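Local coordinates for periplasmic binding protein/LacI transcriptional regulator (PDB 3CTP) that binds the sugar beta-D-xylulofuranose between its two lobes and probably acts as a DNA-binding transcriptional repressor, at residues S60-I70 against G90-D100; V139-D147 against V183-Y191. All coordinates share one frame; numbering follows the deposited sequence. Where two conformers were deposited one is given.

Contact 1 (S60-I70 against G90-D100)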
loop_
_atom_site.group_PDB
_atom_site.type_symbol
_atom_site.label_atom_id
_atom_site.label_comp_id
_atom_site.label_asym_id
_atom_site.label_seq_id
_atom_site.Cartn_x
_atom_site.Cartn_y
_atom_site.Cartn_z
ATOM N N SER A 60 -25.916 12.391 6.007
ATOM C CA SER A 60 -24.805 11.577 5.453
ATOM C C SER A 60 -24.511 10.372 6.345
ATOM O O SER A 60 -24.452 10.487 7.572
ATOM C CB SER A 60 -23.534 12.425 5.348
ATOM O OG SER A 60 -22.424 11.617 5.005
ATOM N N LYS A 61 -24.316 9.215 5.730
ATOM C CA LYS A 61 -23.784 8.100 6.474
ATOM C C LYS A 61 -22.391 7.808 5.977
ATOM O O LYS A 61 -22.013 6.655 5.863
ATOM C CB LYS A 61 -24.678 6.861 6.344
ATOM C CG LYS A 61 -26.079 7.099 6.884
ATOM C CD LYS A 61 -26.023 7.337 8.388
ATOM C CE LYS A 61 -25.874 6.026 9.167
ATOM N NZ LYS A 61 -26.286 6.232 10.589
ATOM N N THR A 62 -21.606 8.861 5.733
ATOM C CA THR A 62 -20.222 8.677 5.310
ATOM C C THR A 62 -19.277 9.406 6.259
ATOM O O THR A 62 -19.589 10.521 6.726
ATOM C CB THR A 62 -20.008 9.138 3.872
ATOM O OG1 THR A 62 -20.876 8.367 3.017
ATOM C CG2 THR A 62 -18.558 8.902 3.420
ATOM N N ILE A 63 -18.164 8.745 6.560
ATOM C CA ILE A 63 -17.098 9.307 7.395
ATOM C C ILE A 63 -15.883 9.540 6.503
ATOM O O ILE A 63 -15.595 8.733 5.612
ATOM C CB ILE A 63 -16.723 8.310 8.490
ATOM C CG1 ILE A 63 -17.847 8.302 9.514
ATOM C CG2 ILE A 63 -15.368 8.674 9.122
ATOM C CD1 ILE A 63 -17.899 7.038 10.398
ATOM N N GLY A 64 -15.186 10.651 6.701
ATOM C CA GLY A 64 -13.966 10.897 5.925
ATOM C C GLY A 64 -12.778 10.439 6.734
ATOM O O GLY A 64 -12.649 10.818 7.905
ATOM N N LEU A 65 -11.942 9.601 6.154
ATOM C CA LEU A 65 -10.723 9.147 6.821
ATOM C C LEU A 65 -9.527 9.770 6.125
ATOM O O LEU A 65 -9.279 9.480 4.950
ATOM C CB LEU A 65 -10.594 7.624 6.734
ATOM C CG LEU A 65 -9.252 6.994 7.158
ATOM C CD1 LEU A 65 -8.914 7.357 8.625
ATOM C CD2 LEU A 65 -9.263 5.485 7.014
ATOM N N MET A 66 -8.792 10.625 6.831
ATOM C CA MET A 66 -7.580 11.164 6.276
ATOM C C MET A 66 -6.436 10.232 6.591
ATOM O O MET A 66 -6.231 9.861 7.775
ATOM C CB MET A 66 -7.370 12.617 6.757
ATOM C CG MET A 66 -8.376 13.593 5.942
ATOM S SD MET A 66 -8.196 15.260 6.191
ATOM C CE MET A 66 -8.300 15.278 7.964
ATOM N N VAL A 67 -5.705 9.892 5.529
ATOM C CA VAL A 67 -4.634 8.950 5.493
ATOM C C VAL A 67 -3.343 9.709 5.082
ATOM O O VAL A 67 -3.326 10.322 4.027
ATOM C CB VAL A 67 -4.969 7.908 4.363
ATOM C CG1 VAL A 67 -3.990 6.819 4.333
ATOM C CG2 VAL A 67 -6.396 7.322 4.558
ATOM N N PRO A 68 -2.220 9.608 5.854
ATOM C CA PRO A 68 -0.967 10.190 5.279
ATOM C C PRO A 68 -0.687 9.656 3.885
ATOM O O PRO A 68 -0.813 10.391 2.910
ATOM C CB PRO A 68 0.141 9.707 6.224
ATOM C CG PRO A 68 -0.606 9.567 7.573
ATOM C CD PRO A 68 -2.022 9.149 7.249
ATOM N N ASN A 69 -0.211 8.419 3.779
ATOM C CA ASN A 69 -0.383 7.740 2.481
ATOM C C ASN A 69 -0.605 6.274 2.591
ATOM O O ASN A 69 0.002 5.596 3.417
ATOM C CB ASN A 69 0.722 8.064 1.469
ATOM C CG ASN A 69 0.238 7.913 0.042
ATOM O OD1 ASN A 69 0.083 6.804 -0.459
ATOM N ND2 ASN A 69 -0.066 9.029 -0.598
ATOM N N ILE A 70 -1.538 5.786 1.773
ATOM C CA ILE A 70 -1.901 4.343 1.814
ATOM C C ILE A 70 -0.809 3.512 1.162
ATOM O O ILE A 70 -0.828 2.259 1.251
ATOM C CB ILE A 70 -3.269 3.980 1.154
ATOM C CG1 ILE A 70 -3.361 4.528 -0.268
ATOM C CG2 ILE A 70 -4.450 4.425 2.052
ATOM C CD1 ILE A 70 -4.580 4.048 -1.039
ATOM N N GLY A 90 -22.997 1.279 10.326
ATOM C CA GLY A 90 -23.821 1.817 9.255
ATOM C C GLY A 90 -23.225 2.941 8.416
ATOM O O GLY A 90 -23.977 3.637 7.727
ATOM N N TYR A 91 -21.891 3.075 8.411
ATOM C CA TYR A 91 -21.228 4.159 7.670
ATOM C C TYR A 91 -20.315 3.623 6.572
ATOM O O TYR A 91 -19.700 2.553 6.722
ATOM C CB TYR A 91 -20.365 5.004 8.621
ATOM C CG TYR A 91 -21.189 5.801 9.593
ATOM C CD1 TYR A 91 -21.527 7.116 9.320
ATOM C CD2 TYR A 91 -21.666 5.219 10.769
ATOM C CE1 TYR A 91 -22.283 7.855 10.211
ATOM C CE2 TYR A 91 -22.439 5.932 11.643
ATOM C CZ TYR A 91 -22.759 7.245 11.368
ATOM O OH TYR A 91 -23.543 7.944 12.277
ATOM N N THR A 92 -20.235 4.375 5.473
ATOM C CA THR A 92 -19.192 4.146 4.470
ATOM C C THR A 92 -18.045 5.136 4.707
ATOM O O THR A 92 -18.176 6.042 5.521
ATOM C CB THR A 92 -19.751 4.338 3.084
ATOM O OG1 THR A 92 -20.562 5.512 3.062
ATOM C CG2 THR A 92 -20.682 3.165 2.761
ATOM N N LEU A 93 -16.914 4.947 4.026
ATOM C CA LEU A 93 -15.751 5.825 4.211
ATOM C C LEU A 93 -15.309 6.438 2.866
ATOM O O LEU A 93 -15.336 5.767 1.836
ATOM C CB LEU A 93 -14.545 5.014 4.671
ATOM C CG LEU A 93 -14.358 4.499 6.072
ATOM C CD1 LEU A 93 -12.941 3.925 6.160
ATOM C CD2 LEU A 93 -14.525 5.643 7.035
ATOM N N PHE A 94 -14.901 7.699 2.903
ATOM C CA PHE A 94 -14.108 8.310 1.831
ATOM C C PHE A 94 -12.686 8.392 2.358
ATOM O O PHE A 94 -12.478 8.910 3.463
ATOM C CB PHE A 94 -14.569 9.740 1.549
ATOM C CG PHE A 94 -15.883 9.849 0.820
ATOM C CD1 PHE A 94 -16.272 8.885 -0.073
ATOM C CD2 PHE A 94 -16.678 10.958 0.997
ATOM C CE1 PHE A 94 -17.492 9.001 -0.773
ATOM C CE2 PHE A 94 -17.863 11.086 0.313
ATOM C CZ PHE A 94 -18.278 10.110 -0.552
ATOM N N LEU A 95 -11.702 7.905 1.612
ATOM C CA LEU A 95 -10.305 8.044 2.037
ATOM C C LEU A 95 -9.688 9.239 1.355
ATOM O O LEU A 95 -9.897 9.444 0.156
ATOM C CB LEU A 95 -9.468 6.830 1.650
ATOM C CG LEU A 95 -10.026 5.469 1.969
ATOM C CD1 LEU A 95 -8.925 4.424 1.605
ATOM C CD2 LEU A 95 -10.350 5.392 3.433
ATOM N N CYS A 96 -8.921 10.020 2.118
ATOM C CA CYS A 96 -8.307 11.246 1.618
ATOM C C CYS A 96 -6.841 11.194 1.939
ATOM O O CYS A 96 -6.430 11.041 3.076
ATOM C CB CYS A 96 -8.919 12.465 2.322
ATOM S SG CYS A 96 -10.716 12.642 2.007
ATOM N N ASN A 97 -6.044 11.355 0.895
ATOM C CA ASN A 97 -4.650 11.215 0.974
ATOM C C ASN A 97 -3.995 12.557 1.384
ATOM O O ASN A 97 -3.982 13.475 0.580
ATOM C CB ASN A 97 -4.249 10.924 -0.473
ATOM C CG ASN A 97 -2.818 10.786 -0.630
ATOM O OD1 ASN A 97 -2.091 10.984 0.324
ATOM N ND2 ASN A 97 -2.367 10.438 -1.839
ATOM N N THR A 98 -3.483 12.701 2.610
ATOM C CA THR A 98 -2.930 14.053 2.971
ATOM C C THR A 98 -1.431 14.167 2.777
ATOM O O THR A 98 -0.881 15.276 2.795
ATOM C CB THR A 98 -3.231 14.462 4.417
ATOM O OG1 THR A 98 -2.571 13.549 5.290
ATOM C CG2 THR A 98 -4.738 14.503 4.689
ATOM N N ASP A 99 -0.746 13.042 2.579
ATOM C CA ASP A 99 0.700 13.046 2.334
ATOM C C ASP A 99 1.521 13.844 3.327
ATOM O O ASP A 99 2.527 14.466 2.969
ATOM C CB ASP A 99 0.993 13.570 0.940
ATOM C CG ASP A 99 0.899 12.508 -0.078
ATOM O OD1 ASP A 99 1.337 11.369 0.218
ATOM O OD2 ASP A 99 0.377 12.816 -1.158
ATOM N N ASP A 100 1.099 13.822 4.579
ATOM C CA ASP A 100 1.801 14.554 5.618
ATOM C C ASP A 100 2.059 15.993 5.199
ATOM O O ASP A 100 3.092 16.591 5.539
ATOM C CB ASP A 100 3.125 13.878 5.958
ATOM C CG ASP A 100 2.915 12.497 6.585
ATOM O OD1 ASP A 100 2.135 12.393 7.559
ATOM O OD2 ASP A 100 3.566 11.541 6.125
HETATM O O HOH W 1 -23.276 5.160 3.157
#
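Thr62 OG1 is anti to the carbonyl carbon (chi1 -60°) and Thr92 OG1 lies between the backbone N and the carbonyl carbon (chi1 44°). These rotations bring the hydroxyls together, and OG1 of Thr62 and OG1 of Thr92 share a hydrogen bond of 2.9 Å. The other branch of Thr62 packs on Phe94: its CG2 sits 3.8 Å from the ring centroid of Phe94, over one face. The strands 62-67 and 92-97 are parallel partners in register, Thr62 beside Thr92 through Val67 beside Asn97. A regular ladder of backbone hydrogen bonds joins them; Leu65 N, for example, donates to Phe94 O at 2.8 Å. Lys61 bends so that its CE lies over one face of the Tyr91 ring, 4.1 Å from the centroid. Its NZ makes an off-centre cation-pi contact there. Ile63 CD1 meets Tyr91 CG at 3.6 Å. Leu65 and Leu95 lie side by side, their CD2 atoms 3.7 Å apart. The two strands and the intervening helix 73-88 form a beta-alpha-beta unit. Phe94 stacks on Phe94 of the second subunit. Helix 73-88 covers the Leu65 and Leu93 face, helix 102-114 packs on Met66 and Cys96, and strand 119-123 continues the sheet beyond 62-67.

Contact 2 (V139-D147 against V183-Y191); sequences VAFENHILD and VFEATELRY. With XLF (beta-D-xylulofuranose), chain C.
The sugar pocket between the two lobes is bordered here by the loop after strand 138-141 and the N-terminal end of helix 185-200. Glu142 CD rests on Ala186 CB at 3.4 Å. Its carboxylate accepts from two sugar hydroxyls, O3 to Glu142 OE1 at 2.5 Å and O4 to Glu142 OE2 at 2.7 Å. Arg190 reaches the sugar with an extended chain and donates from NH1 to O2 of the sugar at 2.8 Å. A water donates to Glu142 OE2 and Asn143 OD1 and accepts from Ala186 N, tying pocket to helix start. Asn143 OD1 also accepts from Glu185 N at 3.0 Å, while its ND2 donates to Val183 O and to Ser125 O. Glu185 grips His144 twice. His144 ND1 donates in its ring plane to the syn lone pair of Glu185 OE1 at 2.7 Å, and His144 N donates to Glu185 OE2 from above the carboxylate plane. His144 NE2 is also hydrogen-bonded to Asp310 OD1. With an alanine at Glu185, His144 N and ND1 would probably lose these acceptors and the imidazole could turn more freely. Such a sugar site, built from loops and helix ends between two alpha/beta lobes, is characteristic of the periplasmic binding protein-like fold.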
loop_
_atom_site.group_PDB
_atom_site.type_symbol
_atom_site.label_atom_id
_atom_site.label_comp_id
_atom_site.label_asym_id
_atom_site.label_seq_id
_atom_site.Cartn_x
_atom_site.Cartn_y
_atom_site.Cartn_z
ATOM N N VAL A 139 -12.225 12.824 15.357
ATOM C CA VAL A 139 -11.283 12.175 16.269
ATOM C C VAL A 139 -9.926 12.101 15.568
ATOM O O VAL A 139 -9.866 12.145 14.331
ATOM C CB VAL A 139 -11.705 10.781 16.727
ATOM C CG1 VAL A 139 -13.031 10.874 17.485
ATOM C CG2 VAL A 139 -11.836 9.797 15.539
ATOM N N ALA A 140 -8.846 12.039 16.348
ATOM C CA ALA A 140 -7.491 12.123 15.761
ATOM C C ALA A 140 -6.739 10.847 16.025
ATOM O O ALA A 140 -6.865 10.270 17.103
ATOM C CB ALA A 140 -6.715 13.272 16.397
ATOM N N PHE A 141 -5.974 10.391 15.033
ATOM C CA PHE A 141 -4.988 9.309 15.252
ATOM C C PHE A 141 -3.564 9.893 15.429
ATOM O O PHE A 141 -3.089 10.638 14.554
ATOM C CB PHE A 141 -5.053 8.285 14.090
ATOM C CG PHE A 141 -4.011 7.181 14.180
ATOM C CD1 PHE A 141 -4.041 6.257 15.219
ATOM C CD2 PHE A 141 -3.012 7.074 13.220
ATOM C CE1 PHE A 141 -3.069 5.231 15.283
ATOM C CE2 PHE A 141 -2.040 6.057 13.286
ATOM C CZ PHE A 141 -2.078 5.152 14.312
ATOM N N GLU A 142 -2.942 9.604 16.582
ATOM C CA GLU A 142 -1.562 10.013 16.935
ATOM C C GLU A 142 -1.326 11.447 17.328
ATOM O O GLU A 142 -0.888 11.721 18.457
ATOM C CB GLU A 142 -0.555 9.613 15.859
ATOM C CG GLU A 142 -0.427 8.090 15.827
ATOM C CD GLU A 142 0.668 7.585 14.895
ATOM O OE1 GLU A 142 0.983 6.370 14.979
ATOM O OE2 GLU A 142 1.203 8.388 14.093
ATOM N N ASN A 143 -1.499 12.371 16.381
ATOM C CA ASN A 143 -1.122 13.740 16.681
ATOM C C ASN A 143 -2.294 14.470 17.307
ATOM O O ASN A 143 -3.430 14.379 16.822
ATOM C CB ASN A 143 -0.719 14.480 15.399
ATOM C CG ASN A 143 0.674 14.135 14.924
ATOM O OD1 ASN A 143 1.369 13.299 15.498
ATOM N ND2 ASN A 143 1.097 14.799 13.843
ATOM N N HIS A 144 -1.997 15.211 18.365
ATOM C CA HIS A 144 -3.010 16.002 19.059
ATOM C C HIS A 144 -3.352 17.222 18.229
ATOM O O HIS A 144 -2.466 17.901 17.724
ATOM C CB HIS A 144 -2.456 16.432 20.419
ATOM C CG HIS A 144 -2.332 15.294 21.381
ATOM N ND1 HIS A 144 -1.253 14.435 21.387
ATOM C CD2 HIS A 144 -3.178 14.841 22.340
ATOM C CE1 HIS A 144 -1.438 13.499 22.306
ATOM N NE2 HIS A 144 -2.598 13.723 22.898
ATOM N N ILE A 145 -4.635 17.553 18.144
ATOM C CA ILE A 145 -5.051 18.661 17.308
ATOM C C ILE A 145 -5.479 19.842 18.160
ATOM O O ILE A 145 -4.818 20.900 18.160
ATOM C CB ILE A 145 -6.171 18.195 16.364
ATOM C CG1 ILE A 145 -5.624 17.073 15.510
ATOM C CG2 ILE A 145 -6.588 19.346 15.424
ATOM C CD1 ILE A 145 -6.626 16.567 14.464
ATOM N N LEU A 146 -6.553 19.646 18.903
ATOM C CA LEU A 146 -7.019 20.661 19.844
ATOM C C LEU A 146 -7.435 19.937 21.103
ATOM O O LEU A 146 -7.707 18.731 21.065
ATOM C CB LEU A 146 -8.221 21.385 19.282
ATOM C CG LEU A 146 -8.012 22.258 18.041
ATOM C CD1 LEU A 146 -9.359 22.670 17.470
ATOM C CD2 LEU A 146 -7.158 23.502 18.350
ATOM N N ASP A 147 -7.518 20.673 22.208
ATOM C CA ASP A 147 -7.781 20.031 23.480
ATOM C C ASP A 147 -9.180 19.419 23.521
ATOM O O ASP A 147 -9.486 18.607 24.413
ATOM C CB ASP A 147 -7.617 21.054 24.612
ATOM C CG ASP A 147 -6.183 21.514 24.762
ATOM O OD1 ASP A 147 -5.294 20.816 24.243
ATOM O OD2 ASP A 147 -5.939 22.569 25.380
ATOM N N VAL A 183 7.717 15.929 13.291
ATOM C CA VAL A 183 6.307 16.303 13.299
ATOM C C VAL A 183 5.389 15.118 13.571
ATOM O O VAL A 183 4.182 15.319 13.689
ATOM C CB VAL A 183 5.900 16.966 11.973
ATOM C CG1 VAL A 183 6.642 18.301 11.841
ATOM C CG2 VAL A 183 6.181 16.068 10.796
ATOM N N PHE A 184 5.932 13.895 13.658
ATOM C CA PHE A 184 5.105 12.733 14.007
ATOM C C PHE A 184 5.240 12.512 15.507
ATOM O O PHE A 184 6.288 12.023 15.972
ATOM C CB PHE A 184 5.603 11.457 13.306
ATOM C CG PHE A 184 5.601 11.500 11.781
ATOM C CD1 PHE A 184 4.936 12.490 11.064
ATOM C CD2 PHE A 184 6.250 10.474 11.089
ATOM C CE1 PHE A 184 4.959 12.478 9.643
ATOM C CE2 PHE A 184 6.246 10.432 9.705
ATOM C CZ PHE A 184 5.593 11.440 8.992
ATOM N N GLU A 185 4.213 12.866 16.280
ATOM C CA GLU A 185 4.289 12.660 17.723
ATOM C C GLU A 185 4.637 11.206 18.054
ATOM O O GLU A 185 5.318 10.942 19.041
ATOM C CB GLU A 185 2.952 13.041 18.399
ATOM C CG GLU A 185 2.713 14.541 18.401
ATOM C CD GLU A 185 1.483 14.937 19.204
ATOM O OE1 GLU A 185 1.243 14.340 20.272
ATOM O OE2 GLU A 185 0.747 15.792 18.715
ATOM N N ALA A 186 4.117 10.272 17.264
ATOM C CA ALA A 186 4.335 8.859 17.568
ATOM C C ALA A 186 5.799 8.487 17.482
ATOM O O ALA A 186 6.309 7.755 18.328
ATOM C CB ALA A 186 3.510 7.984 16.635
ATOM N N THR A 187 6.477 8.950 16.430
ATOM C CA THR A 187 7.880 8.567 16.309
ATOM C C THR A 187 8.745 9.303 17.322
ATOM O O THR A 187 9.809 8.791 17.742
ATOM C CB THR A 187 8.422 8.709 14.863
ATOM O OG1 THR A 187 8.285 10.052 14.409
ATOM C CG2 THR A 187 7.602 7.832 13.930
ATOM N N GLU A 188 8.326 10.493 17.716
ATOM C CA GLU A 188 9.073 11.202 18.767
ATOM C C GLU A 188 8.993 10.408 20.074
ATOM O O GLU A 188 9.981 10.302 20.792
ATOM C CB GLU A 188 8.538 12.613 18.995
ATOM C CG GLU A 188 8.901 13.591 17.860
ATOM C CD GLU A 188 10.406 13.843 17.813
ATOM O OE1 GLU A 188 10.910 14.668 18.603
ATOM O OE2 GLU A 188 11.097 13.203 17.012
ATOM N N LEU A 189 7.821 9.858 20.375
ATOM C CA LEU A 189 7.704 9.051 21.598
ATOM C C LEU A 189 8.518 7.762 21.476
ATOM O O LEU A 189 9.135 7.316 22.459
ATOM C CB LEU A 189 6.229 8.761 21.883
ATOM C CG LEU A 189 5.456 9.948 22.449
ATOM C CD1 LEU A 189 3.965 9.619 22.463
ATOM C CD2 LEU A 189 5.977 10.276 23.848
ATOM N N ARG A 190 8.528 7.133 20.290
ATOM C CA ARG A 190 9.371 5.942 20.140
ATOM C C ARG A 190 10.841 6.266 20.384
ATOM O O ARG A 190 11.565 5.516 21.034
ATOM C CB ARG A 190 9.223 5.304 18.737
ATOM C CG ARG A 190 7.818 4.778 18.514
ATOM C CD ARG A 190 7.565 4.407 17.049
ATOM N NE ARG A 190 6.121 4.248 16.858
ATOM C CZ ARG A 190 5.516 4.150 15.678
ATOM N NH1 ARG A 190 6.223 4.169 14.546
ATOM N NH2 ARG A 190 4.192 4.051 15.645
ATOM N N TYR A 191 11.281 7.402 19.849
ATOM C CA TYR A 191 12.651 7.855 20.055
ATOM C C TYR A 191 12.935 8.059 21.538
ATOM O O TYR A 191 13.957 7.603 22.053
ATOM C CB TYR A 191 12.834 9.159 19.258
ATOM C CG TYR A 191 13.878 10.097 19.771
ATOM C CD1 TYR A 191 15.211 9.896 19.493
ATOM C CD2 TYR A 191 13.519 11.219 20.482
ATOM C CE1 TYR A 191 16.186 10.781 19.963
ATOM C CE2 TYR A 191 14.470 12.111 20.945
ATOM C CZ TYR A 191 15.790 11.870 20.688
ATOM O OH TYR A 191 16.739 12.772 21.136
HETATM O O4 XLF C . 3.465 7.886 12.702
HETATM C C4 XLF C . 3.949 6.552 12.872
HETATM C C5 XLF C . 5.122 6.367 11.920
HETATM O O5 XLF C . 4.653 5.501 10.881
HETATM C C3 XLF C . 2.917 5.539 12.406
HETATM O O3 XLF C . 2.322 4.842 13.509
HETATM C C2 XLF C . 3.756 4.624 11.557
HETATM O O2 XLF C . 4.517 3.714 12.378
HETATM C C1 XLF C . 2.943 3.868 10.527
HETATM O O1 XLF C . 3.829 3.117 9.683
HETATM O O HOH W 2 2.511 10.730 14.838
#

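In the fold
Contact 1 comes first along the chain and closes before contact 2 opens. Their centres are about 18 Å apart. Both reach the mixed sheet of one lobe, where 92-97 is an outermost strand within the chain, followed by 62-67, 119-123 and 138-141. Contact 1 therefore lies within that lobe. Contact 2 leads from the same sheet to helix 185-200, which follows strand 175-179 of the other lobe's parallel sheet. The two touch where Asp100 OD1 packs 3.5 Å from Phe184 CE1. Arg124, which also hydrogen-bonds the sugar, pairs with both residues, by a salt bridge to Asp100 and a cation-pi contact with Phe184. This meeting point thus adjoins the sugar bound between the lobes.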